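Local coordinates for sulfhydryl oxidase 1 (Homo sapiens, PDB 3LLK), which catalyses the FAD-dependent oxidation of protein thiols to disulfides, with molecular oxygen as the electron acceptor, at residues A[29-34]-A[81-86]; A[39-44]-A[158-163]; A[128-133]-A[148-153]; A[225-230]-A[240-245]. One frame throughout, in Å; residues are numbered along the deposited sequence.

Interaction 1 (A[29-34]-A[81-86])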
# COMPACT_ATOMS: atom_id res chain seq x y z
N ILE A 29 14.03 4.27 -3.44
CA ILE A 29 14.72 3.38 -2.52
C ILE A 29 14.51 1.90 -2.81
O ILE A 29 15.45 1.21 -3.22
CB ILE A 29 14.31 3.65 -1.06
CG1 ILE A 29 14.57 5.12 -0.70
CG2 ILE A 29 15.09 2.74 -0.12
CD1 ILE A 29 16.02 5.53 -0.76
N GLU A 30 13.29 1.40 -2.62
CA GLU A 30 13.04 -0.02 -2.84
C GLU A 30 13.39 -0.52 -4.24
O GLU A 30 14.11 -1.52 -4.39
CB GLU A 30 11.58 -0.35 -2.53
CG GLU A 30 11.18 0.03 -1.12
CD GLU A 30 10.48 -1.10 -0.40
OE1 GLU A 30 9.42 -1.54 -0.88
OE2 GLU A 30 11.01 -1.54 0.65
N VAL A 31 12.89 0.15 -5.27
CA VAL A 31 13.21 -0.28 -6.63
C VAL A 31 14.71 -0.06 -6.89
O VAL A 31 15.32 -0.77 -7.69
CB VAL A 31 12.40 0.52 -7.68
CG1 VAL A 31 12.84 0.11 -9.08
CG2 VAL A 31 10.91 0.28 -7.49
N GLY A 32 15.29 0.91 -6.19
CA GLY A 32 16.71 1.21 -6.36
C GLY A 32 17.69 0.24 -5.71
O GLY A 32 18.90 0.42 -5.81
N ARG A 33 17.18 -0.79 -5.03
CA ARG A 33 18.05 -1.78 -4.39
C ARG A 33 18.62 -2.75 -5.42
O ARG A 33 19.59 -3.46 -5.15
CB ARG A 33 17.26 -2.58 -3.35
CG ARG A 33 16.60 -1.77 -2.24
CD ARG A 33 17.61 -1.29 -1.20
NE ARG A 33 16.98 -0.52 -0.13
CZ ARG A 33 17.63 -0.02 0.92
NH1 ARG A 33 18.94 -0.20 1.04
NH2 ARG A 33 16.98 0.67 1.85
N PHE A 34 18.02 -2.78 -6.60
CA PHE A 34 18.43 -3.69 -7.66
C PHE A 34 19.11 -2.96 -8.82
O PHE A 34 18.47 -2.20 -9.54
CB PHE A 34 17.21 -4.44 -8.18
CG PHE A 34 16.43 -5.14 -7.09
CD1 PHE A 34 16.76 -6.44 -6.71
CD2 PHE A 34 15.40 -4.49 -6.43
CE1 PHE A 34 16.06 -7.08 -5.68
CE2 PHE A 34 14.69 -5.12 -5.40
CZ PHE A 34 15.03 -6.42 -5.02
N ILE A 81 16.28 -3.64 -17.63
CA ILE A 81 16.31 -2.19 -17.50
C ILE A 81 17.23 -1.81 -16.35
O ILE A 81 16.93 -2.10 -15.19
CB ILE A 81 14.90 -1.62 -17.19
CG1 ILE A 81 13.96 -1.85 -18.38
CG2 ILE A 81 14.99 -0.13 -16.87
CD1 ILE A 81 12.55 -1.34 -18.18
N PRO A 82 18.38 -1.19 -16.65
CA PRO A 82 19.30 -0.80 -15.57
C PRO A 82 18.60 0.21 -14.67
O PRO A 82 17.89 1.11 -15.15
CB PRO A 82 20.47 -0.17 -16.32
CG PRO A 82 20.47 -0.88 -17.64
CD PRO A 82 18.99 -0.95 -17.97
N TYR A 83 18.79 0.09 -13.36
CA TYR A 83 18.14 1.05 -12.49
C TYR A 83 18.58 2.47 -12.83
O TYR A 83 17.78 3.41 -12.78
CB TYR A 83 18.44 0.77 -11.02
CG TYR A 83 17.71 1.73 -10.13
CD1 TYR A 83 16.32 1.65 -10.00
CD2 TYR A 83 18.37 2.78 -9.51
CE1 TYR A 83 15.61 2.60 -9.28
CE2 TYR A 83 17.67 3.75 -8.79
CZ TYR A 83 16.29 3.65 -8.68
OH TYR A 83 15.60 4.62 -7.99
N SER A 84 19.86 2.63 -13.17
CA SER A 84 20.37 3.96 -13.51
C SER A 84 19.55 4.58 -14.64
O SER A 84 19.30 5.78 -14.66
CB SER A 84 21.86 3.89 -13.88
OG SER A 84 22.11 2.95 -14.91
N PHE A 85 19.11 3.74 -15.57
CA PHE A 85 18.30 4.17 -16.70
C PHE A 85 16.90 4.57 -16.22
O PHE A 85 16.31 5.51 -16.74
CB PHE A 85 18.21 3.02 -17.71
CG PHE A 85 17.63 3.42 -19.04
CD1 PHE A 85 18.08 4.57 -19.69
CD2 PHE A 85 16.66 2.64 -19.65
CE1 PHE A 85 17.56 4.93 -20.94
CE2 PHE A 85 16.14 2.99 -20.90
CZ PHE A 85 16.59 4.14 -21.54
N PHE A 86 16.38 3.85 -15.23
CA PHE A 86 15.07 4.15 -14.66
C PHE A 86 15.16 5.45 -13.85
O PHE A 86 14.23 6.26 -13.85
CB PHE A 86 14.62 3.00 -13.75
CG PHE A 86 13.23 3.16 -13.17
CD1 PHE A 86 12.11 3.15 -13.99
CD2 PHE A 86 13.05 3.27 -11.79
CE1 PHE A 86 10.82 3.22 -13.45
CE2 PHE A 86 11.76 3.35 -11.23
CZ PHE A 86 10.64 3.32 -12.07
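The Tyr83 hydroxyl is held by a hydrogen bond to Leu27 O on helix 16-30, and this fixes the far end of a ring that lies against Gly32. No hydrogen bond joins 29-34 to 81-86, so the contact rests on the ring. Gly32 CA stands 3.4 Å from the centroid of the Tyr83 ring and 13° off its normal. That geometry is a CH-pi contact over the centre of one face. The approach is this close at a glycine, whose CA has no CB to crowd against Tyr83 CZ.

Around this centre, two carbonyls come obliquely to the tyrosine. Phe34 O is 3.3 Å from Tyr83 CB, and Val31 O is 3.5 Å from Tyr83 CD1. Val31 supplies the apolar part: its CG1 lies 3.7 Å from Tyr83 CE1 and 4.0 Å from Phe86 CE2, touching both aromatic residues with one methyl. CG1 is anti to the backbone N (chi1 176°), and the valine and tyrosine side chains cross at about a right angle. Tyr83 CB points toward 29-34, and CG is likewise anti to its own N (chi1 -177°).

Pro82 is the N-cap of helix 83-92 and follows strand 80-82, which pairs antiparallel with 36-38 through a backbone bond between Ile81 and Leu37. Phe86 also packs on Val69, Trp72 and Leu73 of helix 60-75, while Val31 reaches Leu45 of helix 39-55. The contact joins the 3-10 turn 31-33, which follows helix 16-30, to the start of helix 83-92, beside the strand pair and helices 39-55 and 60-75.

Interaction 2 (A[39-44]-A[158-163]). With FAD (flavin-adenine dinucleotide), chain D.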
# COMPACT_ATOMS: atom_id res chain seq x y z
N GLY A 39 13.45 -9.92 -15.74
CA GLY A 39 12.61 -11.07 -15.46
C GLY A 39 11.28 -10.70 -14.83
O GLY A 39 10.67 -9.68 -15.19
N GLN A 40 10.84 -11.52 -13.88
CA GLN A 40 9.58 -11.31 -13.19
C GLN A 40 9.57 -10.08 -12.29
O GLN A 40 8.51 -9.53 -11.99
CB GLN A 40 9.22 -12.56 -12.39
CG GLN A 40 8.81 -13.71 -13.28
CD GLN A 40 7.83 -13.27 -14.35
OE1 GLN A 40 6.66 -12.97 -14.06
NE2 GLN A 40 8.29 -13.23 -15.59
N ARG A 41 10.74 -9.66 -11.83
CA ARG A 41 10.81 -8.47 -10.99
C ARG A 41 10.37 -7.27 -11.83
O ARG A 41 9.61 -6.41 -11.36
CB ARG A 41 12.24 -8.25 -10.47
CG ARG A 41 12.45 -6.86 -9.89
CD ARG A 41 13.68 -6.79 -8.98
NE ARG A 41 13.54 -7.61 -7.79
CZ ARG A 41 14.09 -8.81 -7.64
NH1 ARG A 41 14.82 -9.34 -8.61
NH2 ARG A 41 13.92 -9.49 -6.51
N LEU A 42 10.86 -7.20 -13.06
CA LEU A 42 10.50 -6.10 -13.95
C LEU A 42 9.02 -6.19 -14.29
O LEU A 42 8.33 -5.18 -14.36
CB LEU A 42 11.35 -6.13 -15.23
CG LEU A 42 10.96 -5.10 -16.31
CD1 LEU A 42 10.98 -3.69 -15.72
CD2 LEU A 42 11.92 -5.21 -17.49
N VAL A 43 8.52 -7.41 -14.51
CA VAL A 43 7.11 -7.59 -14.81
C VAL A 43 6.28 -7.09 -13.61
O VAL A 43 5.29 -6.38 -13.78
CB VAL A 43 6.77 -9.09 -15.07
CG1 VAL A 43 5.26 -9.25 -15.33
CG2 VAL A 43 7.57 -9.60 -16.27
N ALA A 44 6.71 -7.46 -12.41
CA ALA A 44 6.01 -7.06 -11.20
C ALA A 44 5.99 -5.53 -11.08
O ALA A 44 4.97 -4.94 -10.71
CB ALA A 44 6.68 -7.69 -9.96
N VAL A 158 5.32 -6.86 -3.20
CA VAL A 158 5.84 -7.31 -1.92
C VAL A 158 6.95 -8.35 -2.11
O VAL A 158 8.04 -8.24 -1.53
CB VAL A 158 4.70 -7.92 -1.06
CG1 VAL A 158 5.26 -8.61 0.17
CG2 VAL A 158 3.72 -6.79 -0.66
N HIS A 159 6.67 -9.34 -2.95
CA HIS A 159 7.64 -10.40 -3.21
C HIS A 159 8.95 -9.90 -3.81
O HIS A 159 10.03 -10.17 -3.27
CB HIS A 159 7.03 -11.43 -4.18
CG HIS A 159 7.90 -12.63 -4.42
ND1 HIS A 159 7.75 -13.45 -5.51
CD2 HIS A 159 8.92 -13.15 -3.69
CE1 HIS A 159 8.64 -14.42 -5.46
NE2 HIS A 159 9.36 -14.26 -4.36
N TYR A 160 8.86 -9.15 -4.90
CA TYR A 160 10.05 -8.66 -5.59
C TYR A 160 10.73 -7.36 -5.15
O TYR A 160 11.88 -7.12 -5.54
CB TYR A 160 9.75 -8.59 -7.08
CG TYR A 160 9.59 -9.95 -7.72
CD1 TYR A 160 10.68 -10.83 -7.82
CD2 TYR A 160 8.35 -10.38 -8.19
CE1 TYR A 160 10.53 -12.09 -8.37
CE2 TYR A 160 8.20 -11.66 -8.75
CZ TYR A 160 9.29 -12.51 -8.83
OH TYR A 160 9.14 -13.78 -9.34
N PHE A 161 10.07 -6.53 -4.35
CA PHE A 161 10.70 -5.27 -3.96
C PHE A 161 10.66 -4.86 -2.49
O PHE A 161 11.50 -4.08 -2.06
CB PHE A 161 10.10 -4.11 -4.76
CG PHE A 161 10.45 -4.11 -6.21
CD1 PHE A 161 9.57 -4.65 -7.15
CD2 PHE A 161 11.64 -3.55 -6.66
CE1 PHE A 161 9.89 -4.62 -8.51
CE2 PHE A 161 11.96 -3.52 -8.00
CZ PHE A 161 11.09 -4.06 -8.94
N PHE A 162 9.70 -5.37 -1.73
CA PHE A 162 9.60 -4.95 -0.35
C PHE A 162 10.81 -5.26 0.51
O PHE A 162 11.19 -6.42 0.70
CB PHE A 162 8.33 -5.53 0.29
CG PHE A 162 8.00 -4.93 1.63
CD1 PHE A 162 8.33 -3.60 1.90
CD2 PHE A 162 7.36 -5.68 2.60
CE1 PHE A 162 8.03 -3.03 3.12
CE2 PHE A 162 7.06 -5.11 3.83
CZ PHE A 162 7.39 -3.79 4.10
N GLY A 163 11.41 -4.19 1.04
CA GLY A 163 12.59 -4.29 1.88
C GLY A 163 12.61 -5.42 2.88
O GLY A 163 12.93 -6.55 2.53
PA FAD D . 0.59 -0.44 10.27
O1A FAD D . 1.72 -0.09 9.36
O2A FAD D . 0.25 -1.84 10.64
O5B FAD D . -0.74 0.23 9.77
C5B FAD D . -0.83 1.38 8.93
C4B FAD D . -2.13 1.99 9.37
O4B FAD D . -3.15 1.37 8.53
C3B FAD D . -2.65 2.21 10.81
O3B FAD D . -2.12 3.34 11.50
C2B FAD D . -4.09 2.18 10.57
O2B FAD D . -4.67 3.41 10.26
C1B FAD D . -4.30 1.24 9.37
N9A FAD D . -4.58 -0.14 9.59
C8A FAD D . -4.26 -1.03 10.66
N7A FAD D . -4.71 -2.24 10.55
C5A FAD D . -5.40 -2.18 9.35
C6A FAD D . -6.16 -3.17 8.70
N6A FAD D . -6.35 -4.40 9.20
N1A FAD D . -6.79 -2.89 7.50
C2A FAD D . -6.78 -1.65 6.93
N3A FAD D . -6.03 -0.65 7.57
C4A FAD D . -5.35 -0.98 8.79
N1 FAD D . 6.77 -6.24 10.52
C2 FAD D . 7.35 -7.16 11.36
O2 FAD D . 7.98 -6.71 12.33
N3 FAD D . 7.09 -8.46 10.94
C4 FAD D . 6.33 -8.88 9.82
O4 FAD D . 6.22 -10.12 9.55
C4X FAD D . 5.79 -7.87 9.04
N5 FAD D . 5.10 -8.19 7.82
C5X FAD D . 4.62 -7.21 6.91
C6 FAD D . 4.06 -7.65 5.70
C7 FAD D . 3.56 -6.67 4.80
C7M FAD D . 2.97 -7.22 3.50
C8 FAD D . 3.61 -5.28 5.11
C8M FAD D . 3.10 -4.09 4.32
C9 FAD D . 4.20 -4.88 6.31
C9A FAD D . 4.77 -5.78 7.25
N10 FAD D . 5.43 -5.59 8.57
C10 FAD D . 6.01 -6.51 9.41
C1' FAD D . 5.33 -4.27 9.12
C2' FAD D . 4.16 -3.93 9.98
O2' FAD D . 2.95 -4.56 9.48
C3' FAD D . 3.85 -2.49 10.21
O3' FAD D . 3.70 -1.82 8.97
C4' FAD D . 4.70 -1.66 11.16
O4' FAD D . 5.05 -2.43 12.35
C5' FAD D . 4.24 -0.32 11.52
O5' FAD D . 3.03 -0.49 12.28
P FAD D . 1.99 0.63 12.57
O1P FAD D . 1.59 0.36 13.95
O2P FAD D . 2.52 2.00 12.31
O3P FAD D . 0.72 0.43 11.60
O HOH W 1 12.79 -9.89 -3.30
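Arg41, in the first turns of helix 39-55, comes closest to Tyr160 near the C-terminal end of helix 150-161, with 5.5 Å between their CA atoms. The arginine grips a single backbone oxygen side-on with two nitrogens. NE donates to Tyr160 O over 2.8 Å with a nearly straight N-H...O angle of 163°. NH2 reaches the same oxygen over 3.3 Å, more bent at 135°. The oxygen lies in the guanidinium plane, and a bend at chi3 (-65°) sets NE toward it. Carbonyls at the end of a helix carry partial negative charge, so the positive guanidinium is probably favoured here.

A water accepts weakly from Arg41 NH2 and donates to His159 O, extending the link to a second carbonyl. One face of the tyrosine ring is turned to the backbone of Gln40 and Arg41: Arg41 CA sits over it, 4.1 Å from the centroid, while Ala44 CB touches Tyr160 CD2 at 3.6 Å. At the ring's far end Gln40 CB meets Tyr160 OH at 3.3 Å. Phe161 turns a face to Arg41 NE, and its CZ is 3.3 Å from Arg41 CG.

Phe34 adds a cation-pi contact to Arg41 and meets the Phe161 ring roughly perpendicularly. Just beyond, Phe162 CE2 lies 3.7 Å from FAD C8, on the flavin, and its ring also packs on helices 118-134 and 165-179. The contact therefore joins helix 39-55 to the helix leading into the flavin pocket.

Interaction 3 (A[128-133]-A[148-153])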
# COMPACT_ATOMS: atom_id res chain seq x y z
N PHE A 128 -5.65 1.39 0.04
CA PHE A 128 -6.28 2.39 -0.78
C PHE A 128 -6.46 1.90 -2.21
O PHE A 128 -7.51 2.10 -2.81
CB PHE A 128 -5.48 3.69 -0.75
CG PHE A 128 -6.34 4.92 -0.85
CD1 PHE A 128 -7.05 5.19 -2.01
CD2 PHE A 128 -6.46 5.79 0.23
CE1 PHE A 128 -7.88 6.31 -2.10
CE2 PHE A 128 -7.28 6.92 0.15
CZ PHE A 128 -7.99 7.18 -1.02
N LEU A 129 -5.43 1.22 -2.74
CA LEU A 129 -5.51 0.70 -4.09
C LEU A 129 -6.64 -0.32 -4.21
O LEU A 129 -7.38 -0.29 -5.19
CB LEU A 129 -4.17 0.06 -4.51
CG LEU A 129 -3.00 1.04 -4.66
CD1 LEU A 129 -1.71 0.29 -4.95
CD2 LEU A 129 -3.30 2.03 -5.79
N THR A 130 -6.80 -1.20 -3.22
CA THR A 130 -7.88 -2.19 -3.29
C THR A 130 -9.25 -1.53 -3.27
O THR A 130 -10.17 -1.94 -4.00
CB THR A 130 -7.82 -3.24 -2.15
OG1 THR A 130 -7.91 -2.60 -0.87
CG2 THR A 130 -6.53 -4.03 -2.24
N VAL A 131 -9.40 -0.50 -2.44
CA VAL A 131 -10.67 0.18 -2.34
C VAL A 131 -10.99 0.96 -3.61
O VAL A 131 -12.12 0.93 -4.09
CB VAL A 131 -10.73 1.12 -1.12
CG1 VAL A 131 -12.01 1.96 -1.16
CG2 VAL A 131 -10.71 0.28 0.16
N GLN A 132 -10.00 1.65 -4.17
CA GLN A 132 -10.22 2.39 -5.40
C GLN A 132 -10.73 1.43 -6.48
O GLN A 132 -11.63 1.77 -7.25
CB GLN A 132 -8.91 3.02 -5.88
CG GLN A 132 -8.42 4.20 -5.07
CD GLN A 132 -9.09 5.50 -5.46
OE1 GLN A 132 -10.21 5.79 -5.06
NE2 GLN A 132 -8.40 6.29 -6.27
N ALA A 133 -10.15 0.23 -6.52
CA ALA A 133 -10.53 -0.77 -7.51
C ALA A 133 -11.93 -1.33 -7.28
O ALA A 133 -12.55 -1.87 -8.20
CB ALA A 133 -9.52 -1.93 -7.50
N LYS A 148 -9.16 -6.58 -11.09
CA LYS A 148 -8.75 -7.89 -10.60
C LYS A 148 -7.23 -8.05 -10.54
O LYS A 148 -6.72 -9.03 -10.00
CB LYS A 148 -9.37 -8.99 -11.47
N GLU A 149 -6.50 -7.10 -11.10
CA GLU A 149 -5.05 -7.19 -11.09
C GLU A 149 -4.41 -6.45 -9.94
O GLU A 149 -3.18 -6.47 -9.79
CB GLU A 149 -4.49 -6.67 -12.42
CG GLU A 149 -4.86 -7.54 -13.60
CD GLU A 149 -4.43 -6.95 -14.92
OE1 GLU A 149 -3.21 -6.74 -15.11
OE2 GLU A 149 -5.31 -6.69 -15.77
N VAL A 150 -5.22 -5.81 -9.10
CA VAL A 150 -4.67 -5.05 -7.98
C VAL A 150 -3.98 -5.90 -6.92
O VAL A 150 -2.82 -5.65 -6.58
CB VAL A 150 -5.76 -4.18 -7.32
CG1 VAL A 150 -5.20 -3.52 -6.06
CG2 VAL A 150 -6.21 -3.12 -8.30
N LEU A 151 -4.68 -6.89 -6.38
CA LEU A 151 -4.10 -7.73 -5.35
C LEU A 151 -2.90 -8.53 -5.87
O LEU A 151 -1.88 -8.66 -5.17
CB LEU A 151 -5.17 -8.64 -4.77
CG LEU A 151 -5.10 -8.90 -3.26
CD1 LEU A 151 -4.87 -7.60 -2.50
CD2 LEU A 151 -6.39 -9.55 -2.80
N PRO A 152 -2.99 -9.08 -7.09
CA PRO A 152 -1.83 -9.84 -7.58
C PRO A 152 -0.64 -8.89 -7.76
O PRO A 152 0.51 -9.26 -7.47
CB PRO A 152 -2.34 -10.41 -8.90
CG PRO A 152 -3.81 -10.63 -8.62
CD PRO A 152 -4.17 -9.33 -7.93
N ALA A 153 -0.91 -7.68 -8.23
CA ALA A 153 0.13 -6.68 -8.45
C ALA A 153 0.77 -6.31 -7.11
O ALA A 153 1.98 -6.08 -7.04
CB ALA A 153 -0.45 -5.45 -9.11
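Apolar contacts carry the meeting of Val150 with Leu129, Thr130 and Ala133. Val150 divides its two methyls between them. CG1 is 4.0 Å from Leu129 CB and 4.1 Å from Thr130 CG2, whereas CG2 approaches Ala133 CB at 3.6 Å, the closest pair. Val150 CB points toward helix 118-134 and CG1 is anti to the backbone N (chi1 173°); both methyls make contact there. Ala133, one turn after Leu129, offers only a methyl and admits the valine close to the helix. A second apolar pair lies alongside: Leu151 CD1 meets Thr130 CG2 at 3.9 Å, the two side chains crossing at a slant.

No hydrogen bond crosses between the segments. Thr130 OG1 lies between its backbone N and carbonyl carbon (chi1 60°), and is bonded within its own helix to His127 O. This satisfies the buried hydroxyl, and CG2 faces the valine and leucine.

Tyr55 of helix 39-55 covers both Leu129 and Val150, and helix 185-203 packs on Thr130 and Leu151. The Thr130 side chain is about 8 Å from the bound FAD. The packing of helices 118-134 and 150-161, neighbours in sequence, belongs to the flavin-binding helical bundle of the Erv1/ALR family.

Interaction 4 (A[225-230]-A[240-245])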
# COMPACT_ATOMS: atom_id res chain seq x y z
N SER A 225 -17.77 1.77 15.34
CA SER A 225 -18.48 0.94 16.31
C SER A 225 -19.40 -0.09 15.66
O SER A 225 -19.57 -1.17 16.20
CB SER A 225 -19.29 1.81 17.29
OG SER A 225 -20.17 2.69 16.62
N ALA A 226 -19.98 0.25 14.52
CA ALA A 226 -20.89 -0.68 13.83
C ALA A 226 -20.15 -1.88 13.23
O ALA A 226 -20.75 -2.92 12.98
CB ALA A 226 -21.67 0.05 12.74
N CYS A 227 -18.85 -1.73 13.01
CA CYS A 227 -18.05 -2.81 12.43
C CYS A 227 -17.95 -3.99 13.38
O CYS A 227 -17.63 -5.11 12.96
CB CYS A 227 -16.63 -2.30 12.15
SG CYS A 227 -16.44 -1.06 10.83
N HIS A 228 -18.24 -3.73 14.65
CA HIS A 228 -18.15 -4.72 15.71
C HIS A 228 -19.47 -5.35 16.17
O HIS A 228 -20.42 -4.64 16.49
CB HIS A 228 -17.49 -4.08 16.94
CG HIS A 228 -16.10 -3.57 16.68
ND1 HIS A 228 -14.98 -4.31 16.96
CD2 HIS A 228 -15.67 -2.41 16.15
CE1 HIS A 228 -13.90 -3.62 16.62
NE2 HIS A 228 -14.29 -2.46 16.12
N ASN A 229 -19.50 -6.69 16.20
CA ASN A 229 -20.68 -7.41 16.66
C ASN A 229 -20.58 -7.57 18.18
O ASN A 229 -19.53 -7.31 18.77
CB ASN A 229 -20.79 -8.79 15.98
CG ASN A 229 -21.35 -8.69 14.57
OD1 ASN A 229 -22.21 -7.86 14.28
ND2 ASN A 229 -20.87 -9.56 13.68
N GLU A 230 -21.67 -8.00 18.82
CA GLU A 230 -21.68 -8.15 20.27
C GLU A 230 -21.66 -9.58 20.78
O GLU A 230 -20.95 -9.89 21.73
CB GLU A 230 -22.89 -7.42 20.86
CG GLU A 230 -22.88 -5.91 20.68
CD GLU A 230 -21.62 -5.26 21.24
OE1 GLU A 230 -20.54 -5.47 20.65
OE2 GLU A 230 -21.71 -4.55 22.26
N GLU A 240 -20.28 -6.68 6.47
CA GLU A 240 -20.91 -5.68 5.62
C GLU A 240 -20.59 -4.28 6.12
O GLU A 240 -20.22 -3.40 5.34
CB GLU A 240 -22.43 -5.87 5.59
CG GLU A 240 -22.88 -7.17 4.98
CD GLU A 240 -24.38 -7.19 4.72
OE1 GLU A 240 -24.90 -8.25 4.32
OE2 GLU A 240 -25.03 -6.13 4.93
N ALA A 241 -20.74 -4.07 7.42
CA ALA A 241 -20.45 -2.76 7.99
C ALA A 241 -18.97 -2.42 7.78
O ALA A 241 -18.63 -1.30 7.43
CB ALA A 241 -20.80 -2.75 9.49
N THR A 242 -18.11 -3.41 8.01
CA THR A 242 -16.67 -3.25 7.86
C THR A 242 -16.32 -2.86 6.42
O THR A 242 -15.52 -1.95 6.19
CB THR A 242 -15.94 -4.56 8.26
OG1 THR A 242 -16.20 -4.85 9.64
CG2 THR A 242 -14.41 -4.44 8.05
N LEU A 243 -16.93 -3.53 5.45
CA LEU A 243 -16.67 -3.20 4.04
C LEU A 243 -17.02 -1.74 3.76
O LEU A 243 -16.25 -1.03 3.11
CB LEU A 243 -17.49 -4.12 3.11
CG LEU A 243 -17.29 -3.87 1.61
CD1 LEU A 243 -15.81 -4.10 1.23
CD2 LEU A 243 -18.20 -4.81 0.81
N ASN A 244 -18.17 -1.29 4.26
CA ASN A 244 -18.59 0.09 4.06
C ASN A 244 -17.62 1.05 4.73
O ASN A 244 -17.24 2.07 4.16
CB ASN A 244 -20.00 0.32 4.61
CG ASN A 244 -21.07 -0.39 3.80
OD1 ASN A 244 -21.09 -0.30 2.57
ND2 ASN A 244 -21.97 -1.08 4.48
N PHE A 245 -17.22 0.74 5.96
CA PHE A 245 -16.28 1.62 6.63
C PHE A 245 -15.00 1.71 5.81
O PHE A 245 -14.45 2.79 5.62
CB PHE A 245 -15.94 1.12 8.04
CG PHE A 245 -14.78 1.85 8.67
CD1 PHE A 245 -14.96 3.13 9.20
CD2 PHE A 245 -13.51 1.29 8.68
CE1 PHE A 245 -13.87 3.84 9.73
CE2 PHE A 245 -12.42 1.98 9.20
CZ PHE A 245 -12.60 3.26 9.73
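Cys227 forms the tight side of this contact, packed against Thr242 and Phe245 on one flank of helix 239-249. Its SG lies 3.6 Å from Phe245 CB and 3.7 Å from Thr242 CA, close enough to touch the helix backbone. The sulfur also stands 4.8 Å from the centroid of the Phe245 ring, 45° off the normal, an oblique sulfur-aromatic contact. Cys227 CB rests 3.6 Å from Thr242 OG1, but that hydroxyl spends its hydrogen bond on Asp238 O, just before the helix. SG is anti to the carbonyl carbon (chi1 -68°), which turns it to the helix.

Cys227 is disulfide-bonded to Cys224, the pair forming a CxxC motif, and a type I beta turn runs from Ser225 to His228. The turn is further tied to the residue preceding the helix by a backbone hydrogen bond between Cys227 and Asp238.

The looser side is at Ala226, which is on the surface. Its CB is 4.4 Å from Ala241 CB, although its carbonyl is nearer: Ala226 O comes within 3.5 Å of the same methyl. On the helix side, Phe245 meets the rings of Trp218 and His249, and its side chain is about 7 Å from the FAD.

How the interactions relate
Interaction 3 alone is fully buried, and it is purely apolar across the helix pair; the other three are partly buried. Interactions 1 and 2 touch, their segments alternating along the chain, through a probable hydrogen bond from Gly163 N to Glu30 OE2 and through Phe34. Interaction 1 is ring and CH-pi packing among the N-terminal helices, whereas interaction 2 adds arginine-to-carbonyl bonding and bridges to the Erv1/ALR-type part of the chain. Interactions 2 and 3 share helix 150-161, their centres about 16 Å apart. Interaction 4, a type I turn overlapping a disulfide-bonded CxxC and packed on helix 239-249, lies across the chain's centre from interactions 1 and 2, its centre about 42 Å from that of interaction 1.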